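Local coordinates for protein acyl-CoA dehydrogenase (Thermus thermophilus, PDB 2Z1Q) that probably oxidises saturated acyl-CoA thioesters to their 2,3-dehydroacyl counterparts, using bound FAD and passing the electrons to an acceptor, at residues B[452-456]-B[545-549]; B[505-509]-B[559-563]. One frame throughout, in Å; residues are numbered along the deposited sequence.

Contact 1: residues B[452-456]-B[545-549]; sequences NLKKL and ARRLT
A side chain close to the C-terminal end of one helix can dock on the flank of another, as Leu548 does here. Segment 452-456 is regular alpha helix, with Leu456 N bonded to Asn452 O at 2.6 Å. Segment 545-549 begins helical, then unwinds: Leu548 has phi/psi of -71/-8 and Thr549 -126/9, while Thr549 N still reaches Arg546 O at 3.0 Å. The nearest CA pair is Asn452 and Leu548, 5.0 Å apart.

Leu548, in the mt rotamer, points at the helix and rests against Asn452, Lys455 and Leu456. Its CD2 lies 3.6 Å from Asn452 ND2 and 4.0 Å from Lys455 CB; its CD1 is 3.8 Å from Leu456 N and 4.4 Å from Leu456 CB. Leu456, in the tp rotamer, sends CD1 to 3.9 Å from Ala545 CB and CD2 to 3.5 Å from Thr549 CG2. Asn452 (chi1 m) fits tightly, its CB only 3.0 Å from Leu548 O. No direct hydrogen bond joins the segments, but a water sits 3.0 Å from Asn452 OD1 and, in weak geometry, 2.8 Å from Leu548 O. The packing is mainly apolar and sets helix 445-468 against the C-terminal part of helix 535-547 and the turn after it, within the C-terminal acyl-CoA dehydrogenase region.

A hydrogen bond links Thr549 OG1 and Gln522 OE1 of helix 505-528. That helix also receives Leu453 and Leu456 at Ala521, with Leu456 reaching Ala525 as well, while helix 476-502 meets Leu453 through Ala489 and Leu456 through Ile485.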
loop_
_atom_site.group_PDB
_atom_site.type_symbol
_atom_site.label_atom_id
_atom_site.label_comp_id
_atom_site.label_asym_id
_atom_site.label_seq_id
_atom_site.Cartn_x
_atom_site.Cartn_y
_atom_site.Cartn_z
ATOM N N ASN B 452 -27.847 4.686 -11.636
ATOM C CA ASN B 452 -28.216 4.942 -10.244
ATOM C C ASN B 452 -27.037 5.539 -9.458
ATOM O O ASN B 452 -27.235 6.410 -8.611
ATOM C CB ASN B 452 -28.733 3.657 -9.577
ATOM C CG ASN B 452 -30.189 3.321 -9.962
ATOM O OD1 ASN B 452 -30.701 2.251 -9.610
ATOM N ND2 ASN B 452 -30.855 4.234 -10.672
ATOM N N LEU B 453 -25.818 5.086 -9.744
ATOM C CA LEU B 453 -24.632 5.621 -9.078
ATOM C C LEU B 453 -24.601 7.115 -9.338
ATOM O O LEU B 453 -24.398 7.902 -8.415
ATOM C CB LEU B 453 -23.349 4.971 -9.625
ATOM C CG LEU B 453 -23.165 3.493 -9.277
ATOM C CD1 LEU B 453 -21.927 2.932 -9.947
ATOM C CD2 LEU B 453 -23.068 3.350 -7.769
ATOM N N LYS B 454 -24.837 7.505 -10.591
ATOM C CA LYS B 454 -24.854 8.920 -10.959
ATOM C C LYS B 454 -25.893 9.634 -10.115
ATOM O O LYS B 454 -25.653 10.730 -9.615
ATOM C CB LYS B 454 -25.200 9.097 -12.430
ATOM C CG LYS B 454 -24.350 8.252 -13.346
ATOM C CD LYS B 454 -24.713 8.482 -14.794
ATOM C CE LYS B 454 -23.878 7.597 -15.689
ATOM N NZ LYS B 454 -24.208 7.839 -17.119
ATOM N N LYS B 455 -27.053 9.007 -9.968
ATOM C CA LYS B 455 -28.115 9.592 -9.158
ATOM C C LYS B 455 -27.667 9.664 -7.698
ATOM O O LYS B 455 -27.917 10.660 -7.017
ATOM C CB LYS B 455 -29.401 8.755 -9.251
ATOM C CG LYS B 455 -30.054 8.750 -10.624
ATOM C CD LYS B 455 -31.367 7.973 -10.611
ATOM C CE LYS B 455 -32.088 8.090 -11.953
ATOM N NZ LYS B 455 -31.334 7.450 -13.065
ATOM N N LEU B 456 -27.004 8.610 -7.222
ATOM C CA LEU B 456 -26.542 8.568 -5.834
ATOM C C LEU B 456 -25.674 9.782 -5.531
ATOM O O LEU B 456 -25.875 10.468 -4.524
ATOM C CB LEU B 456 -25.745 7.281 -5.561
ATOM C CG LEU B 456 -25.216 7.086 -4.128
ATOM C CD1 LEU B 456 -26.379 6.963 -3.150
ATOM C CD2 LEU B 456 -24.348 5.836 -4.068
ATOM N N ALA B 545 -30.618 5.738 -0.692
ATOM C CA ALA B 545 -29.229 5.454 -1.017
ATOM C C ALA B 545 -29.048 3.958 -1.265
ATOM O O ALA B 545 -28.269 3.551 -2.129
ATOM C CB ALA B 545 -28.318 5.922 0.124
ATOM N N ARG B 546 -29.781 3.135 -0.522
ATOM C CA ARG B 546 -29.671 1.688 -0.679
ATOM C C ARG B 546 -30.281 1.187 -1.976
ATOM O O ARG B 546 -29.705 0.335 -2.651
ATOM C CB ARG B 546 -30.331 0.959 0.492
ATOM C CG ARG B 546 -29.713 1.273 1.843
ATOM C CD ARG B 546 -30.180 0.292 2.912
ATOM N NE ARG B 546 -29.663 0.642 4.235
ATOM C CZ ARG B 546 -30.147 1.621 4.992
ATOM N NH1 ARG B 546 -29.605 1.870 6.179
ATOM N NH2 ARG B 546 -31.183 2.341 4.572
ATOM N N ARG B 547 -31.452 1.699 -2.331
ATOM C CA ARG B 547 -32.096 1.258 -3.558
ATOM C C ARG B 547 -31.281 1.663 -4.771
ATOM O O ARG B 547 -31.213 0.931 -5.755
ATOM C CB ARG B 547 -33.519 1.823 -3.671
ATOM C CG ARG B 547 -33.654 3.299 -3.320
ATOM C CD ARG B 547 -35.076 3.803 -3.584
ATOM N NE ARG B 547 -35.379 3.827 -5.015
ATOM C CZ ARG B 547 -34.835 4.684 -5.873
ATOM N NH1 ARG B 547 -33.974 5.596 -5.442
ATOM N NH2 ARG B 547 -35.137 4.623 -7.164
ATOM N N LEU B 548 -30.651 2.826 -4.690
ATOM C CA LEU B 548 -29.842 3.306 -5.796
ATOM C C LEU B 548 -28.568 2.488 -5.953
ATOM O O LEU B 548 -27.841 2.649 -6.931
ATOM C CB LEU B 548 -29.507 4.794 -5.611
ATOM C CG LEU B 548 -30.617 5.810 -5.909
ATOM C CD1 LEU B 548 -30.099 7.200 -5.632
ATOM C CD2 LEU B 548 -31.070 5.708 -7.362
ATOM N N THR B 549 -28.313 1.599 -4.996
ATOM C CA THR B 549 -27.132 0.744 -5.041
ATOM C C THR B 549 -27.527 -0.729 -4.910
ATOM O O THR B 549 -26.680 -1.606 -4.767
ATOM C CB THR B 549 -26.131 1.121 -3.922
ATOM O OG1 THR B 549 -26.778 1.083 -2.645
ATOM C CG2 THR B 549 -25.595 2.520 -4.157
HETATM O O HOH W 1 -28.696 0.427 -8.442
#

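Contact 2: residues B[505-509]-B[559-563]; sequences LAPVL and LRRQA
Helices pack by fitting side chains of one into hollows of the other. The axes of helical segments 505-509 and 559-563 approach to 9.9 Å, with 136° between their N-to-C directions (signed crossing angle -136°). Leu509 N bonds Leu505 O and Ala563 N bonds Leu559 O, each at 3.1 Å, as in regular alpha helix. Val508 faces Leu559 at 6.3 Å between CA atoms, and Leu509 faces Ala563 at 7.1 Å.

Val508 (chi1 t) is the main bump, pointing at the partner helix and entering the gap between Leu559 and Gln562, one turn apart. Its CG1 lies 3.7 Å from Leu559 O and 3.9 Å from Leu559 CD2, while its CG2 touches Gln562 OE1 at 3.5 Å. Leu559 is in the mt rotamer; Gln562 is extended (chi1 and chi2 t).

No hydrogen bond crosses between the two segments; packing of shapes joins helix 505-528 to helix 556-570 in the helical C-terminal part of the chain, consistent with the extra helical C-terminal domain of very-long-chain acyl-CoA dehydrogenases.

Ala563 supplies the shallow hollow. Its small methyl admits two leucines a turn apart: Leu509 (mt), with CD2 3.8 Å from Ala563 CB, and Leu505, with CD1 4.4 Å from Ala563 CB and 4.2 Å from Ala563 CA. Leu505 has an off-well chi1 of -146° and also sets CD2 4.2 Å from Gln562 CG. Beyond the pair, Arg560 forms a salt bridge with Glu308 of helix 300-331, and Arg561 one with Glu477 of the second subunit.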
loop_
_atom_site.group_PDB
_atom_site.type_symbol
_atom_site.label_atom_id
_atom_site.label_comp_id
_atom_site.label_asym_id
_atom_site.label_seq_id
_atom_site.Cartn_x
_atom_site.Cartn_y
_atom_site.Cartn_z
ATOM N N LEU B 505 -13.846 -11.572 -22.737
ATOM C CA LEU B 505 -13.561 -11.467 -21.314
ATOM C C LEU B 505 -13.971 -10.091 -20.802
ATOM O O LEU B 505 -14.266 -9.923 -19.613
ATOM C CB LEU B 505 -12.073 -11.711 -21.062
ATOM C CG LEU B 505 -11.623 -12.405 -19.766
ATOM C CD1 LEU B 505 -12.087 -11.622 -18.562
ATOM C CD2 LEU B 505 -12.178 -13.814 -19.715
ATOM N N ALA B 506 -14.009 -9.107 -21.697
ATOM C CA ALA B 506 -14.375 -7.745 -21.318
ATOM C C ALA B 506 -15.587 -7.678 -20.372
ATOM O O ALA B 506 -15.507 -7.061 -19.311
ATOM C CB ALA B 506 -14.625 -6.892 -22.558
ATOM N N PRO B 507 -16.719 -8.309 -20.738
ATOM C CA PRO B 507 -17.899 -8.271 -19.867
ATOM C C PRO B 507 -17.612 -8.761 -18.447
ATOM O O PRO B 507 -18.093 -8.189 -17.465
ATOM C CB PRO B 507 -18.897 -9.181 -20.588
ATOM C CG PRO B 507 -18.542 -8.990 -22.021
ATOM C CD PRO B 507 -17.029 -9.006 -22.004
ATOM N N VAL B 508 -16.833 -9.830 -18.346
ATOM C CA VAL B 508 -16.479 -10.404 -17.058
ATOM C C VAL B 508 -15.708 -9.396 -16.199
ATOM O O VAL B 508 -15.975 -9.253 -15.006
ATOM C CB VAL B 508 -15.616 -11.670 -17.254
ATOM C CG1 VAL B 508 -15.215 -12.262 -15.908
ATOM C CG2 VAL B 508 -16.386 -12.698 -18.088
ATOM N N LEU B 509 -14.760 -8.690 -16.813
ATOM C CA LEU B 509 -13.956 -7.719 -16.082
ATOM C C LEU B 509 -14.800 -6.542 -15.665
ATOM O O LEU B 509 -14.642 -6.002 -14.566
ATOM C CB LEU B 509 -12.785 -7.236 -16.937
ATOM C CG LEU B 509 -11.778 -8.325 -17.315
ATOM C CD1 LEU B 509 -10.677 -7.690 -18.142
ATOM C CD2 LEU B 509 -11.200 -8.997 -16.067
ATOM N N LEU B 559 -16.105 -15.460 -11.340
ATOM C CA LEU B 559 -15.642 -14.477 -12.311
ATOM C C LEU B 559 -14.156 -14.147 -12.197
ATOM O O LEU B 559 -13.463 -14.088 -13.212
ATOM C CB LEU B 559 -16.492 -13.196 -12.230
ATOM C CG LEU B 559 -17.986 -13.330 -12.579
ATOM C CD1 LEU B 559 -18.660 -11.965 -12.495
ATOM C CD2 LEU B 559 -18.153 -13.883 -13.979
ATOM N N ARG B 560 -13.657 -13.939 -10.984
ATOM C CA ARG B 560 -12.245 -13.633 -10.837
ATOM C C ARG B 560 -11.421 -14.818 -11.316
ATOM O O ARG B 560 -10.438 -14.641 -12.030
ATOM C CB ARG B 560 -11.903 -13.308 -9.382
ATOM C CG ARG B 560 -12.429 -11.958 -8.898
ATOM C CD ARG B 560 -11.606 -11.529 -7.700
ATOM N NE ARG B 560 -12.071 -10.300 -7.063
ATOM C CZ ARG B 560 -12.932 -10.248 -6.047
ATOM N NH1 ARG B 560 -13.445 -11.360 -5.531
ATOM N NH2 ARG B 560 -13.268 -9.078 -5.528
ATOM N N ARG B 561 -11.830 -16.033 -10.957
ATOM C CA ARG B 561 -11.086 -17.210 -11.398
ATOM C C ARG B 561 -11.019 -17.281 -12.917
ATOM O O ARG B 561 -10.005 -17.687 -13.484
ATOM C CB ARG B 561 -11.698 -18.494 -10.853
ATOM C CG ARG B 561 -11.419 -18.724 -9.381
ATOM C CD ARG B 561 -11.672 -20.170 -9.019
ATOM N NE ARG B 561 -11.331 -20.453 -7.631
ATOM C CZ ARG B 561 -11.212 -21.680 -7.136
ATOM N NH1 ARG B 561 -11.408 -22.728 -7.925
ATOM N NH2 ARG B 561 -10.903 -21.862 -5.859
ATOM N N GLN B 562 -12.105 -16.872 -13.568
ATOM C CA GLN B 562 -12.183 -16.873 -15.026
ATOM C C GLN B 562 -11.161 -15.883 -15.614
ATOM O O GLN B 562 -10.490 -16.184 -16.604
ATOM C CB GLN B 562 -13.611 -16.514 -15.467
ATOM C CG GLN B 562 -13.817 -16.481 -16.974
ATOM C CD GLN B 562 -15.274 -16.222 -17.382
ATOM O OE1 GLN B 562 -15.564 -16.023 -18.560
ATOM N NE2 GLN B 562 -16.184 -16.228 -16.412
ATOM N N ALA B 563 -11.055 -14.711 -14.989
ATOM C CA ALA B 563 -10.113 -13.671 -15.414
ATOM C C ALA B 563 -8.676 -14.152 -15.169
ATOM O O ALA B 563 -7.799 -13.987 -16.019
ATOM C CB ALA B 563 -10.383 -12.381 -14.631
#

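In the fold
Local packings far apart in space can be tied together by the helices between them. The segments alternate along the chain, in the order 452-456, 505-509, 545-549, 559-563, so the contacts cross in sequence. Their centres are 24 Å apart and their nearest atoms about 12 Å, without touching. Helix 505-528 spans the gap: its N-terminal part lies in contact 2 and, further along, it lies against Leu453, Leu456 and Thr549 of contact 1. The chain then returns through helix 535-547 to contact 1 and through helix 556-570 to contact 2. Both lie away from the annotated FAD sites and join helices of the C-terminal region to one another.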